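Local coordinates for putative modulator of DNA gyrase (Bacteroides thetaiotaomicron, PDB 1VPB), which is probably a metallopeptidase of the U62 (PmbA/TldD) family, although it is named a putative modulator of DNA gyrase, at residues Ala37-Ser43 with Phe172-Ser178; Glu64-Ser68 with Ile80-Leu85; Val251-Ser257 with Trp436-Leu441; Glu355-Leu361 with Thr426-Pro430. All coordinates share one frame; numbering follows the deposited sequence. Where two conformers were deposited one is given.

Contact 1: residues Ala37-Ser43 with Phe172-Ser178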
loop_
_atom_site.group_PDB
_atom_site.type_symbol
_atom_site.label_atom_id
_atom_site.label_comp_id
_atom_site.label_asym_id
_atom_site.label_seq_id
_atom_site.Cartn_x
_atom_site.Cartn_y
_atom_site.Cartn_z
ATOM N N ALA A 37 24.865 -17.719 -1.901
ATOM C CA ALA A 37 23.825 -16.906 -2.537
ATOM C C ALA A 37 22.527 -17.713 -2.655
ATOM O O ALA A 37 22.553 -18.942 -2.652
ATOM C CB ALA A 37 24.235 -16.450 -3.871
ATOM N N LYS A 38 21.440 -16.963 -2.798
ATOM C CA LYS A 38 20.105 -17.527 -3.138
ATOM C C LYS A 38 19.685 -16.775 -4.380
ATOM O O LYS A 38 19.899 -15.553 -4.473
ATOM C CB LYS A 38 19.155 -17.325 -1.973
ATOM C CG LYS A 38 19.512 -17.926 -0.667
ATOM C CD LYS A 38 18.571 -17.548 0.373
ATOM C CE LYS A 38 18.892 -18.163 1.725
ATOM N NZ LYS A 38 18.100 -17.406 2.783
ATOM N N VAL A 39 19.050 -17.473 -5.349
ATOM C CA VAL A 39 18.546 -16.855 -6.553
ATOM C C VAL A 39 17.086 -17.306 -6.719
ATOM O O VAL A 39 16.787 -18.458 -6.519
ATOM C CB VAL A 39 19.379 -17.269 -7.798
ATOM C CG1 VAL A 39 18.785 -16.732 -9.055
ATOM C CG2 VAL A 39 20.871 -16.819 -7.642
ATOM N N LEU A 40 16.254 -16.349 -7.001
ATOM C CA LEU A 40 14.855 -16.583 -7.433
ATOM C C LEU A 40 14.638 -16.021 -8.797
ATOM O O LEU A 40 14.856 -14.854 -9.057
ATOM C CB LEU A 40 13.928 -15.977 -6.446
ATOM C CG LEU A 40 12.451 -15.835 -6.853
ATOM C CD1 LEU A 40 11.859 -17.215 -6.729
ATOM C CD2 LEU A 40 11.775 -14.822 -5.994
ATOM N N LEU A 41 14.101 -16.844 -9.707
ATOM C CA LEU A 41 13.627 -16.352 -10.963
ATOM C C LEU A 41 12.105 -16.560 -10.936
ATOM O O LEU A 41 11.635 -17.639 -10.574
ATOM C CB LEU A 41 14.287 -17.172 -12.062
ATOM C CG LEU A 41 13.885 -16.824 -13.497
ATOM C CD1 LEU A 41 14.544 -15.611 -13.991
ATOM C CD2 LEU A 41 14.303 -17.989 -14.355
ATOM N N TYR A 42 11.365 -15.473 -11.144
ATOM C CA TYR A 42 9.927 -15.511 -10.986
ATOM C C TYR A 42 9.295 -14.999 -12.248
ATOM O O TYR A 42 9.876 -14.218 -13.021
ATOM C CB TYR A 42 9.472 -14.704 -9.768
ATOM C CG TYR A 42 9.878 -13.249 -9.847
ATOM C CD1 TYR A 42 9.090 -12.354 -10.533
ATOM C CD2 TYR A 42 11.075 -12.793 -9.285
ATOM C CE1 TYR A 42 9.444 -11.032 -10.671
ATOM C CE2 TYR A 42 11.435 -11.433 -9.409
ATOM C CZ TYR A 42 10.603 -10.574 -10.100
ATOM O OH TYR A 42 10.907 -9.231 -10.284
ATOM N N SER A 43 8.062 -15.438 -12.481
ATOM C CA SER A 43 7.283 -14.794 -13.507
ATOM C C SER A 43 5.822 -14.914 -13.181
ATOM O O SER A 43 5.381 -15.753 -12.374
ATOM C CB SER A 43 7.532 -15.373 -14.863
ATOM O OG SER A 43 7.015 -16.646 -14.941
ATOM N N PHE A 172 4.871 -18.397 -11.349
ATOM C CA PHE A 172 5.948 -19.387 -11.442
ATOM C C PHE A 172 7.152 -18.917 -10.668
ATOM O O PHE A 172 7.465 -17.717 -10.658
ATOM C CB PHE A 172 6.411 -19.568 -12.870
ATOM C CG PHE A 172 5.298 -19.988 -13.839
ATOM C CD1 PHE A 172 4.498 -19.046 -14.447
ATOM C CD2 PHE A 172 5.072 -21.335 -14.129
ATOM C CE1 PHE A 172 3.471 -19.423 -15.317
ATOM C CE2 PHE A 172 4.022 -21.703 -14.991
ATOM C CZ PHE A 172 3.246 -20.743 -15.553
ATOM N N ALA A 173 7.834 -19.851 -10.052
ATOM C CA ALA A 173 9.080 -19.532 -9.296
ATOM C C ALA A 173 10.033 -20.648 -9.423
ATOM O O ALA A 173 9.637 -21.814 -9.289
ATOM C CB ALA A 173 8.777 -19.296 -7.860
ATOM N N TYR A 174 11.308 -20.304 -9.665
ATOM C CA TYR A 174 12.409 -21.242 -9.674
ATOM C C TYR A 174 13.437 -20.731 -8.695
ATOM O O TYR A 174 13.879 -19.577 -8.866
ATOM C CB TYR A 174 12.994 -21.327 -11.060
ATOM C CG TYR A 174 14.157 -22.244 -11.230
ATOM C CD1 TYR A 174 14.025 -23.628 -11.117
ATOM C CD2 TYR A 174 15.407 -21.760 -11.578
ATOM C CE1 TYR A 174 15.115 -24.494 -11.291
ATOM C CE2 TYR A 174 16.496 -22.603 -11.790
ATOM C CZ TYR A 174 16.350 -23.995 -11.676
ATOM O OH TYR A 174 17.446 -24.845 -11.875
ATOM N N ARG A 175 13.864 -21.599 -7.790
ATOM C CA ARG A 175 14.678 -21.188 -6.649
ATOM C C ARG A 175 15.953 -22.015 -6.674
ATOM O O ARG A 175 15.921 -23.223 -6.972
ATOM C CB ARG A 175 13.856 -21.417 -5.386
ATOM C CG ARG A 175 14.607 -21.307 -4.093
ATOM C CD ARG A 175 13.890 -20.537 -2.954
ATOM N NE ARG A 175 14.158 -19.117 -3.062
ATOM C CZ ARG A 175 15.368 -18.582 -3.071
ATOM N NH1 ARG A 175 16.432 -19.338 -2.896
ATOM N NH2 ARG A 175 15.520 -17.277 -3.215
ATOM N N LEU A 176 17.089 -21.360 -6.369
ATOM C CA LEU A 176 18.359 -22.003 -6.212
ATOM C C LEU A 176 19.034 -21.457 -4.957
ATOM O O LEU A 176 18.939 -20.244 -4.697
ATOM C CB LEU A 176 19.265 -21.657 -7.401
ATOM C CG LEU A 176 18.883 -22.151 -8.783
ATOM C CD1 LEU A 176 19.847 -21.564 -9.859
ATOM C CD2 LEU A 176 18.854 -23.644 -8.819
ATOM N N ILE A 177 19.663 -22.327 -4.194
ATOM C CA ILE A 177 20.450 -21.939 -3.022
ATOM C C ILE A 177 21.781 -22.620 -3.141
ATOM O O ILE A 177 21.844 -23.794 -3.465
ATOM C CB ILE A 177 19.742 -22.237 -1.709
ATOM C CG1 ILE A 177 18.320 -21.649 -1.709
ATOM C CG2 ILE A 177 20.536 -21.749 -0.530
ATOM C CD1 ILE A 177 17.557 -22.012 -0.429
ATOM N N SER A 178 22.890 -21.893 -2.904
ATOM C CA SER A 178 24.203 -22.418 -3.248
ATOM C C SER A 178 24.749 -23.638 -2.490
ATOM O O SER A 178 25.808 -24.160 -2.869
ATOM C CB SER A 178 25.241 -21.267 -3.101
ATOM O OG SER A 178 25.249 -20.724 -1.823
#
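Lys38 and Ile177 lie side by side as a non-hydrogen-bonded pair of an antiparallel beta sheet, formed where strands 36-52 and 159-177 run next to each other. Their axes are 4.7 Å apart, and hydrogen-bonded pairs alternate with the closer-set ones from Ser43-Phe172 to Val39-Leu176. The face bearing Lys38, Leu40, Ala173, Arg175 and Ile177 shows how bumps fit hollows. Beside the small methyl of Ala173, Leu40 lays CD1 3.9 Å from Ala173 CB. Arg175, in one of its two modelled conformers, bends at chi2 (137°) and chi3 instead of running straight, and lays its guanidinium back over the neighbouring strand. There the group settles into the dip between Lys38 and Leu40, one face over Val39 O, with NH1 3.5 Å from Lys38 CB at the edge. Lys38 is extended beyond CG, takes its NZ past this site and reaches the hydroxyl of Tyr72. On the reverse face Leu41, Tyr174 and Leu176 pack on helix 16-31, while Val39 rests on Leu67 of strand 58-73; the Tyr174 OH bonds to Glu182 and Gln23. At the Ser43-Phe172 end, Phe172 CD1 lies 3.5 Å from Ser43 OG. At the Ala37-Ser178 end, Ser178 OG, placed between its own N and carbonyl carbon (chi1 58°), receives Ala37 N at 3.0 Å, almost straight at 163°. An alanine here would probably leave the Ala37 N-H without this acceptor and that end of the pairing less firmly tied. Ser178 N in turn donates to Ala37 O, also at 3.0 Å.

Contact 2: residues Glu64-Ser68 with Ile80-Leu85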
loop_
_atom_site.group_PDB
_atom_site.type_symbol
_atom_site.label_atom_id
_atom_site.label_comp_id
_atom_site.label_asym_id
_atom_site.label_seq_id
_atom_site.Cartn_x
_atom_site.Cartn_y
_atom_site.Cartn_z
ATOM N N GLU A 64 4.992 -10.319 -16.158
ATOM C CA GLU A 64 6.207 -9.815 -15.469
ATOM C C GLU A 64 7.139 -10.987 -15.256
ATOM O O GLU A 64 6.705 -12.141 -15.200
ATOM C CB GLU A 64 5.817 -9.164 -14.134
ATOM C CG GLU A 64 4.854 -7.990 -14.160
ATOM N N GLY A 65 8.449 -10.719 -15.198
ATOM C CA GLY A 65 9.417 -11.745 -14.888
ATOM C C GLY A 65 10.649 -11.086 -14.355
ATOM O O GLY A 65 11.031 -10.027 -14.893
ATOM N N GLY A 66 11.254 -11.670 -13.340
ATOM C CA GLY A 66 12.485 -11.081 -12.821
ATOM C C GLY A 66 13.385 -12.043 -12.069
ATOM O O GLY A 66 13.121 -13.253 -11.971
ATOM N N LEU A 67 14.504 -11.502 -11.564
ATOM C CA LEU A 67 15.506 -12.257 -10.854
ATOM C C LEU A 67 15.811 -11.523 -9.567
ATOM O O LEU A 67 16.029 -10.322 -9.618
ATOM C CB LEU A 67 16.769 -12.356 -11.690
ATOM C CG LEU A 67 17.864 -13.380 -11.609
ATOM C CD1 LEU A 67 17.340 -14.792 -11.733
ATOM C CD2 LEU A 67 18.836 -13.138 -12.792
ATOM N N SER A 68 15.799 -12.231 -8.453
ATOM C CA SER A 68 16.104 -11.664 -7.100
ATOM C C SER A 68 17.241 -12.466 -6.565
ATOM O O SER A 68 17.287 -13.682 -6.720
ATOM C CB SER A 68 14.886 -11.803 -6.193
ATOM O OG SER A 68 13.951 -10.858 -6.650
ATOM N N ILE A 80 19.166 -7.875 -3.804
ATOM C CA ILE A 80 19.005 -7.149 -5.027
ATOM C C ILE A 80 17.935 -7.812 -5.922
ATOM O O ILE A 80 17.664 -9.016 -5.826
ATOM C CB ILE A 80 20.286 -7.026 -5.806
ATOM C CG1 ILE A 80 20.803 -8.355 -6.349
ATOM C CG2 ILE A 80 21.433 -6.395 -4.916
ATOM C CD1 ILE A 80 22.141 -8.273 -7.028
ATOM N N SER A 81 17.348 -7.034 -6.810
ATOM C CA SER A 81 16.330 -7.601 -7.687
ATOM C C SER A 81 16.243 -6.786 -8.955
ATOM O O SER A 81 16.380 -5.553 -8.915
ATOM C CB SER A 81 15.006 -7.596 -6.936
ATOM O OG SER A 81 14.497 -6.273 -6.851
ATOM N N THR A 82 16.073 -7.479 -10.091
ATOM C CA THR A 82 16.032 -6.847 -11.371
ATOM C C THR A 82 15.159 -7.591 -12.353
ATOM O O THR A 82 14.951 -8.826 -12.248
ATOM C CB THR A 82 17.440 -6.766 -11.921
ATOM O OG1 THR A 82 17.449 -6.062 -13.138
ATOM C CG2 THR A 82 18.063 -8.163 -12.153
ATOM N N ASN A 83 14.630 -6.828 -13.302
ATOM C CA ASN A 83 13.948 -7.471 -14.401
ATOM C C ASN A 83 14.629 -7.183 -15.694
ATOM O O ASN A 83 14.024 -7.366 -16.745
ATOM C CB ASN A 83 12.481 -7.096 -14.422
ATOM C CG ASN A 83 12.238 -5.602 -14.563
ATOM O OD1 ASN A 83 13.039 -4.881 -15.165
ATOM N ND2 ASN A 83 11.056 -5.152 -14.098
ATOM N N ARG A 84 15.864 -6.680 -15.624
ATOM C CA ARG A 84 16.644 -6.335 -16.776
ATOM C C ARG A 84 17.696 -7.409 -16.932
ATOM O O ARG A 84 18.741 -7.351 -16.290
ATOM C CB ARG A 84 17.304 -4.947 -16.643
ATOM C CG ARG A 84 16.341 -3.829 -16.440
ATOM C CD ARG A 84 17.014 -2.471 -16.206
ATOM N NE ARG A 84 17.540 -1.846 -17.394
ATOM C CZ ARG A 84 16.830 -1.099 -18.225
ATOM N NH1 ARG A 84 15.530 -0.950 -18.048
ATOM N NH2 ARG A 84 17.394 -0.546 -19.278
ATOM N N LEU A 85 17.433 -8.363 -17.826
ATOM C CA LEU A 85 18.094 -9.667 -17.799
ATOM C C LEU A 85 19.123 -9.992 -18.868
ATOM O O LEU A 85 19.494 -11.152 -18.978
ATOM C CB LEU A 85 17.035 -10.764 -17.781
ATOM C CG LEU A 85 16.008 -10.636 -16.657
ATOM C CD1 LEU A 85 15.079 -11.834 -16.573
ATOM C CD2 LEU A 85 16.679 -10.407 -15.291
#
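Asn83 and Gly65 meet through an aliphatic carbon, not through the flat amide: Asn83 CB rests 3.3 Å from Gly65 O, while the amide turns off the strand. With CG between the backbone N and carbonyl carbon (chi1 60°), its OD1 reaches Gly65 N of the second subunit. In this antiparallel hairpin of strands 58-73 and 76-82, Leu67 and Thr82 form the hydrogen-bonded pair: Leu67 N donates to Thr82 O at 2.8 Å, and Thr82 N donates to Leu67 O at 2.9 Å. One step on, the backbones draw together, and Ser68 OG comes alongside Ser81 CB at 3.4 Å, Ser81 being described in one of its two conformers. On the face bearing Leu67 and Thr82, Leu85 brings CD2 to within 4.1 Å of Leu67 CB. Thr82 OG1 does double work: it accepts from Arg84 N at 3.0 Å, an ST turn that bends the chain as the strand ends, and it bonds to Ser63 O of the second subunit. A valine in its place would probably leave Arg84 N and that carbonyl without their mate, freeing the turn. Leu67 and Thr82 pack on Leu90 of helix 87-101, and Leu85 on Leu21 of helix 16-31; strand 36-52 flanks strand 58-73, while residues 80-82 pair in parallel with a strand of the second subunit, carrying the sheet across the interface.

Contact 3: residues Val251-Ser257 with Trp436-Leu441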
loop_
_atom_site.group_PDB
_atom_site.type_symbol
_atom_site.label_atom_id
_atom_site.label_comp_id
_atom_site.label_asym_id
_atom_site.label_seq_id
_atom_site.Cartn_x
_atom_site.Cartn_y
_atom_site.Cartn_z
ATOM N N VAL A 251 -18.892 -15.149 15.460
ATOM C CA VAL A 251 -18.181 -14.575 14.311
ATOM C C VAL A 251 -18.297 -15.473 13.090
ATOM O O VAL A 251 -18.092 -16.677 13.172
ATOM C CB VAL A 251 -16.700 -14.339 14.624
ATOM C CG1 VAL A 251 -16.054 -13.475 13.512
ATOM C CG2 VAL A 251 -16.532 -13.698 15.987
ATOM N N ASP A 252 -18.631 -14.866 11.943
ATOM C CA ASP A 252 -18.829 -15.642 10.712
ATOM C C ASP A 252 -17.516 -16.024 10.069
ATOM O O ASP A 252 -16.469 -15.556 10.500
ATOM C CB ASP A 252 -19.793 -14.928 9.761
ATOM C CG ASP A 252 -19.296 -13.584 9.271
ATOM O OD1 ASP A 252 -18.071 -13.337 9.264
ATOM O OD2 ASP A 252 -20.133 -12.725 8.858
ATOM N N PRO A 253 -17.548 -16.939 9.104
ATOM C CA PRO A 253 -16.357 -17.407 8.465
ATOM C C PRO A 253 -15.722 -16.317 7.609
ATOM O O PRO A 253 -14.523 -16.321 7.372
ATOM C CB PRO A 253 -16.872 -18.541 7.578
ATOM C CG PRO A 253 -18.124 -18.931 8.127
ATOM C CD PRO A 253 -18.738 -17.643 8.608
ATOM N N MET A 254 -16.531 -15.388 7.114
ATOM C CA MET A 254 -15.951 -14.260 6.383
ATOM C C MET A 254 -14.953 -13.501 7.317
ATOM O O MET A 254 -13.973 -12.961 6.786
ATOM C CB MET A 254 -17.067 -13.369 5.807
ATOM C CG MET A 254 -16.613 -12.318 4.828
ATOM S SD MET A 254 -15.506 -12.893 3.475
ATOM C CE MET A 254 -16.566 -13.801 2.379
ATOM N N ASN A 255 -15.158 -13.543 8.671
ATOM C CA ASN A 255 -14.411 -12.746 9.697
ATOM C C ASN A 255 -13.660 -13.435 10.858
ATOM O O ASN A 255 -12.921 -12.784 11.579
ATOM C CB ASN A 255 -15.381 -11.762 10.357
ATOM C CG ASN A 255 -15.799 -10.669 9.419
ATOM O OD1 ASN A 255 -15.073 -9.693 9.241
ATOM N ND2 ASN A 255 -16.944 -10.843 8.778
ATOM N N SER A 256 -13.833 -14.748 10.979
ATOM C CA SER A 256 -13.262 -15.528 12.062
ATOM C C SER A 256 -11.733 -15.522 12.031
ATOM O O SER A 256 -11.062 -15.595 13.051
ATOM C CB SER A 256 -13.754 -16.976 11.936
ATOM O OG SER A 256 -13.582 -17.529 10.627
ATOM N N SER A 257 -11.187 -15.449 10.834
ATOM C CA SER A 257 -9.735 -15.428 10.665
ATOM C C SER A 257 -9.111 -14.161 11.256
ATOM O O SER A 257 -7.945 -14.194 11.719
ATOM C CB SER A 257 -9.352 -15.554 9.196
ATOM O OG SER A 257 -9.848 -16.801 8.696
ATOM N N TRP A 436 -6.566 -19.725 5.075
ATOM C CA TRP A 436 -7.102 -19.691 6.449
ATOM C C TRP A 436 -8.428 -20.496 6.438
ATOM O O TRP A 436 -9.440 -19.952 6.022
ATOM C CB TRP A 436 -7.438 -18.246 6.859
ATOM C CG TRP A 436 -6.227 -17.313 6.930
ATOM C CD1 TRP A 436 -5.584 -16.711 5.888
ATOM C CD2 TRP A 436 -5.539 -16.912 8.112
ATOM N NE1 TRP A 436 -4.525 -15.964 6.351
ATOM C CE2 TRP A 436 -4.476 -16.072 7.718
ATOM C CE3 TRP A 436 -5.699 -17.191 9.477
ATOM C CZ2 TRP A 436 -3.592 -15.509 8.637
ATOM C CZ3 TRP A 436 -4.826 -16.611 10.385
ATOM C CH2 TRP A 436 -3.787 -15.779 9.959
ATOM N N ARG A 437 -8.422 -21.767 6.838
ATOM C CA ARG A 437 -9.667 -22.550 6.836
ATOM C C ARG A 437 -10.214 -22.546 8.261
ATOM O O ARG A 437 -10.025 -23.484 9.041
ATOM C CB ARG A 437 -9.295 -23.942 6.367
ATOM C CG ARG A 437 -8.865 -24.046 4.924
ATOM C CD ARG A 437 -8.599 -25.444 4.483
ATOM N NE ARG A 437 -8.335 -25.441 3.042
ATOM C CZ ARG A 437 -8.538 -26.459 2.239
ATOM N NH1 ARG A 437 -8.962 -27.617 2.708
ATOM N NH2 ARG A 437 -8.262 -26.335 0.954
ATOM N N ILE A 438 -10.879 -21.456 8.587
ATOM C CA ILE A 438 -11.384 -21.186 9.920
ATOM C C ILE A 438 -12.906 -21.042 9.840
ATOM O O ILE A 438 -13.407 -20.177 9.112
ATOM C CB ILE A 438 -10.814 -19.843 10.452
ATOM C CG1 ILE A 438 -9.282 -19.763 10.224
ATOM C CG2 ILE A 438 -11.187 -19.653 11.882
ATOM C CD1 ILE A 438 -8.456 -20.835 10.789
ATOM N N PRO A 439 -13.637 -21.887 10.568
ATOM C CA PRO A 439 -15.097 -21.851 10.534
ATOM C C PRO A 439 -15.633 -20.680 11.374
ATOM O O PRO A 439 -14.839 -19.899 11.967
ATOM C CB PRO A 439 -15.479 -23.189 11.194
ATOM C CG PRO A 439 -14.458 -23.397 12.187
ATOM C CD PRO A 439 -13.153 -22.916 11.519
ATOM N N SER A 440 -16.953 -20.606 11.481
ATOM C CA SER A 440 -17.619 -19.746 12.430
ATOM C C SER A 440 -17.134 -20.084 13.842
ATOM O O SER A 440 -16.786 -21.226 14.151
ATOM C CB SER A 440 -19.166 -19.881 12.342
ATOM O OG SER A 440 -19.640 -19.442 11.059
ATOM N N LEU A 441 -17.187 -19.088 14.718
ATOM C CA LEU A 441 -16.692 -19.222 16.071
ATOM C C LEU A 441 -17.653 -18.630 17.111
ATOM O O LEU A 441 -18.363 -17.671 16.832
ATOM C CB LEU A 441 -15.375 -18.485 16.188
ATOM C CG LEU A 441 -14.242 -18.863 15.270
ATOM C CD1 LEU A 441 -13.126 -17.868 15.540
ATOM C CD2 LEU A 441 -13.787 -20.294 15.468
HETATM O O HOH W 1 -10.962 -17.574 5.949
#
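Val251 N donates to Leu441 O at 2.9 Å, and Leu441 N answers to Val251 O at 3.0 Å, a hydrogen-bonded antiparallel pair in the mixed sheet of the C-terminal domain. From here strand 245-251 gives way to a turn leading into helix 256-265, and the contact illustrates how a strand-to-helix turn seats itself on a second chain segment. Asp252 braces the turn internally: Asn255 ND2, approached in its amide plane, bonds to the syn lone pair of Asp252 OD1 at 2.8 Å. Pro253 lays CD and CG beside Ser440 OG, whose hydrogen bond to Asp429 OD2 leaves at roughly a right angle to the approach of CD. The next residue to face the second segment is Ser256. In the conformer described here, one of two, its OG faces the carbonyl oxygens of Ile438 and Pro439 together, and which of them takes the proton is not settled. Its CB meanwhile lies 3.8 Å from Leu441 CD1. Ser257 then enters the angle between Trp436 and Ile438, CB oblique to the indole, OG 3.4 Å from Ile438 CG1. Leu260 of helix 256-265 packs on both Trp436 and Ile438, joining the helix to the segment. One water links the two segments, lying 3.1 Å from Ser257 OG and donating to Trp436 O at 2.8 Å.

Contact 4: residues Glu355-Leu361 with Thr426-Pro430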
loop_
_atom_site.group_PDB
_atom_site.type_symbol
_atom_site.label_atom_id
_atom_site.label_comp_id
_atom_site.label_asym_id
_atom_site.label_seq_id
_atom_site.Cartn_x
_atom_site.Cartn_y
_atom_site.Cartn_z
ATOM N N GLU A 355 -9.990 -27.122 13.796
ATOM C CA GLU A 355 -10.895 -28.247 13.991
ATOM C C GLU A 355 -12.332 -27.748 13.974
ATOM O O GLU A 355 -12.661 -26.727 14.582
ATOM C CB GLU A 355 -10.532 -28.981 15.271
ATOM C CG GLU A 355 -11.574 -29.969 15.734
ATOM C CD GLU A 355 -11.162 -30.557 17.061
ATOM O OE1 GLU A 355 -10.255 -31.412 16.986
ATOM O OE2 GLU A 355 -11.700 -30.105 18.128
ATOM N N THR A 356 -13.202 -28.439 13.212
ATOM C CA THR A 356 -14.608 -28.067 13.068
ATOM C C THR A 356 -15.554 -28.831 13.974
ATOM O O THR A 356 -15.254 -29.952 14.376
ATOM C CB THR A 356 -15.053 -28.303 11.601
ATOM O OG1 THR A 356 -14.668 -29.635 11.214
ATOM C CG2 THR A 356 -14.301 -27.371 10.668
ATOM N N GLY A 357 -16.648 -28.169 14.318
ATOM C CA GLY A 357 -17.751 -28.731 15.098
ATOM C C GLY A 357 -18.812 -29.239 14.168
ATOM O O GLY A 357 -18.547 -29.489 12.983
ATOM N N ASP A 358 -20.022 -29.398 14.688
ATOM C CA ASP A 358 -21.090 -30.048 13.914
ATOM C C ASP A 358 -22.263 -29.139 13.582
ATOM O O ASP A 358 -23.284 -29.620 13.102
ATOM C CB ASP A 358 -21.583 -31.314 14.640
ATOM C CG ASP A 358 -22.196 -31.020 16.006
ATOM O OD1 ASP A 358 -22.277 -29.834 16.394
ATOM O OD2 ASP A 358 -22.621 -31.928 16.766
ATOM N N LYS A 359 -22.126 -27.839 13.834
ATOM C CA LYS A 359 -23.103 -26.853 13.377
ATOM C C LYS A 359 -22.531 -25.822 12.404
ATOM O O LYS A 359 -21.335 -25.550 12.417
ATOM C CB LYS A 359 -23.629 -26.137 14.600
ATOM C CG LYS A 359 -24.246 -27.102 15.614
ATOM C CD LYS A 359 -25.080 -26.336 16.605
ATOM C CE LYS A 359 -25.450 -27.194 17.805
ATOM N NZ LYS A 359 -26.361 -26.410 18.679
ATOM N N ASN A 360 -23.390 -25.268 11.540
ATOM C CA ASN A 360 -23.008 -24.137 10.717
ATOM C C ASN A 360 -23.382 -22.871 11.450
ATOM O O ASN A 360 -23.863 -22.918 12.545
ATOM C CB ASN A 360 -23.671 -24.190 9.332
ATOM C CG ASN A 360 -25.184 -24.133 9.379
ATOM O OD1 ASN A 360 -25.800 -23.786 10.379
ATOM N ND2 ASN A 360 -25.807 -24.494 8.259
ATOM N N LEU A 361 -23.141 -21.730 10.836
ATOM C CA LEU A 361 -23.392 -20.453 11.489
ATOM C C LEU A 361 -24.814 -20.330 12.018
ATOM O O LEU A 361 -25.028 -19.904 13.153
ATOM C CB LEU A 361 -23.036 -19.312 10.537
ATOM C CG LEU A 361 -23.287 -17.886 11.022
ATOM C CD1 LEU A 361 -22.503 -17.659 12.310
ATOM C CD2 LEU A 361 -22.909 -16.853 10.006
ATOM N N THR A 426 -16.869 -24.272 17.546
ATOM C CA THR A 426 -16.486 -23.929 16.188
ATOM C C THR A 426 -17.479 -24.565 15.215
ATOM O O THR A 426 -18.061 -25.633 15.488
ATOM C CB THR A 426 -15.071 -24.373 15.836
ATOM O OG1 THR A 426 -14.967 -25.805 15.761
ATOM C CG2 THR A 426 -14.028 -23.931 16.914
ATOM N N GLY A 427 -17.648 -23.910 14.090
ATOM C CA GLY A 427 -18.618 -24.365 13.060
ATOM C C GLY A 427 -18.018 -25.422 12.168
ATOM O O GLY A 427 -16.863 -25.821 12.335
ATOM N N ASN A 428 -18.842 -25.875 11.233
ATOM C CA ASN A 428 -18.446 -26.779 10.172
ATOM C C ASN A 428 -18.318 -26.081 8.805
ATOM O O ASN A 428 -18.390 -26.718 7.735
ATOM C CB ASN A 428 -19.485 -27.904 10.119
ATOM C CG ASN A 428 -20.875 -27.393 9.819
ATOM O OD1 ASN A 428 -21.077 -26.237 9.348
ATOM N ND2 ASN A 428 -21.881 -28.261 10.045
ATOM N N ASP A 429 -18.097 -24.774 8.824
ATOM C CA ASP A 429 -18.246 -23.942 7.672
ATOM C C ASP A 429 -17.019 -23.048 7.309
ATOM O O ASP A 429 -17.207 -21.846 7.021
ATOM C CB ASP A 429 -19.517 -23.095 7.823
ATOM C CG ASP A 429 -19.513 -22.231 9.077
ATOM O OD1 ASP A 429 -18.616 -22.424 9.947
ATOM O OD2 ASP A 429 -20.360 -21.330 9.245
ATOM N N PRO A 430 -15.806 -23.620 7.316
ATOM C CA PRO A 430 -14.623 -22.878 6.924
ATOM C C PRO A 430 -14.714 -22.494 5.450
ATOM O O PRO A 430 -15.363 -23.208 4.688
ATOM C CB PRO A 430 -13.492 -23.885 7.101
ATOM C CG PRO A 430 -14.116 -25.200 7.061
ATOM C CD PRO A 430 -15.473 -25.010 7.627
HETATM O O HOH W 2 -20.504 -26.655 16.003
#
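Thr426 and Glu355 form the tight end of this loop-to-loop contact: Thr426 OG1 donates to Glu355 O at 2.7 Å, reached because the hydroxyl is set between its backbone N and carbonyl carbon (chi1 69°). Beside it the backbones are in direct contact. Gly357 N bonds to Gly427 O at 3.1 Å from well above the carbonyl plane, and Gly357 CA lies 3.1 Å from Thr426 O. Asn428 N holds Lys359 O at 2.8 Å, its side chain folding back so that CG lies close to that same oxygen. Thr356 adds carbon, crossing Pro430 at about a right angle with CG2 against CD. The other side is looser: Asp358 and Lys359 turn their exposed side chains away, and one water bridges Lys359 N to Thr426 O, to which it donates at 2.7 Å. Leu361 N donates a weak hydrogen bond at 3.2 Å to Asp429 OD2, which is engaged mainly with Ser440. That bond falls at the start of helix 361-366, where Asn360 OD1 caps Gly363 N; the arrangement is that of a helix N-cap, with a neighbouring loop laid against the entrance to the helix.

The four contacts fall into two pairs on opposite sides of the chain's centre. Contacts 1 and 2, centred 11 Å apart, share one antiparallel sheet in which strands 36-52 and 58-73 are neighbours; contact 2 lies within the span of chain bounded by contact 1. Both close before contacts 3 and 4 open. These, centred 9 Å apart, touch in the C-terminal domain, where 426-430 meets 436-441 and contact 4 falls within the span of contact 3. Between the pairs, centres are 34 to 44 Å apart and nearest atoms at least about 20 Å. Contact 2 carries the shared sheet on into the second subunit, whereas no other chain touches the segments of contacts 3 and 4.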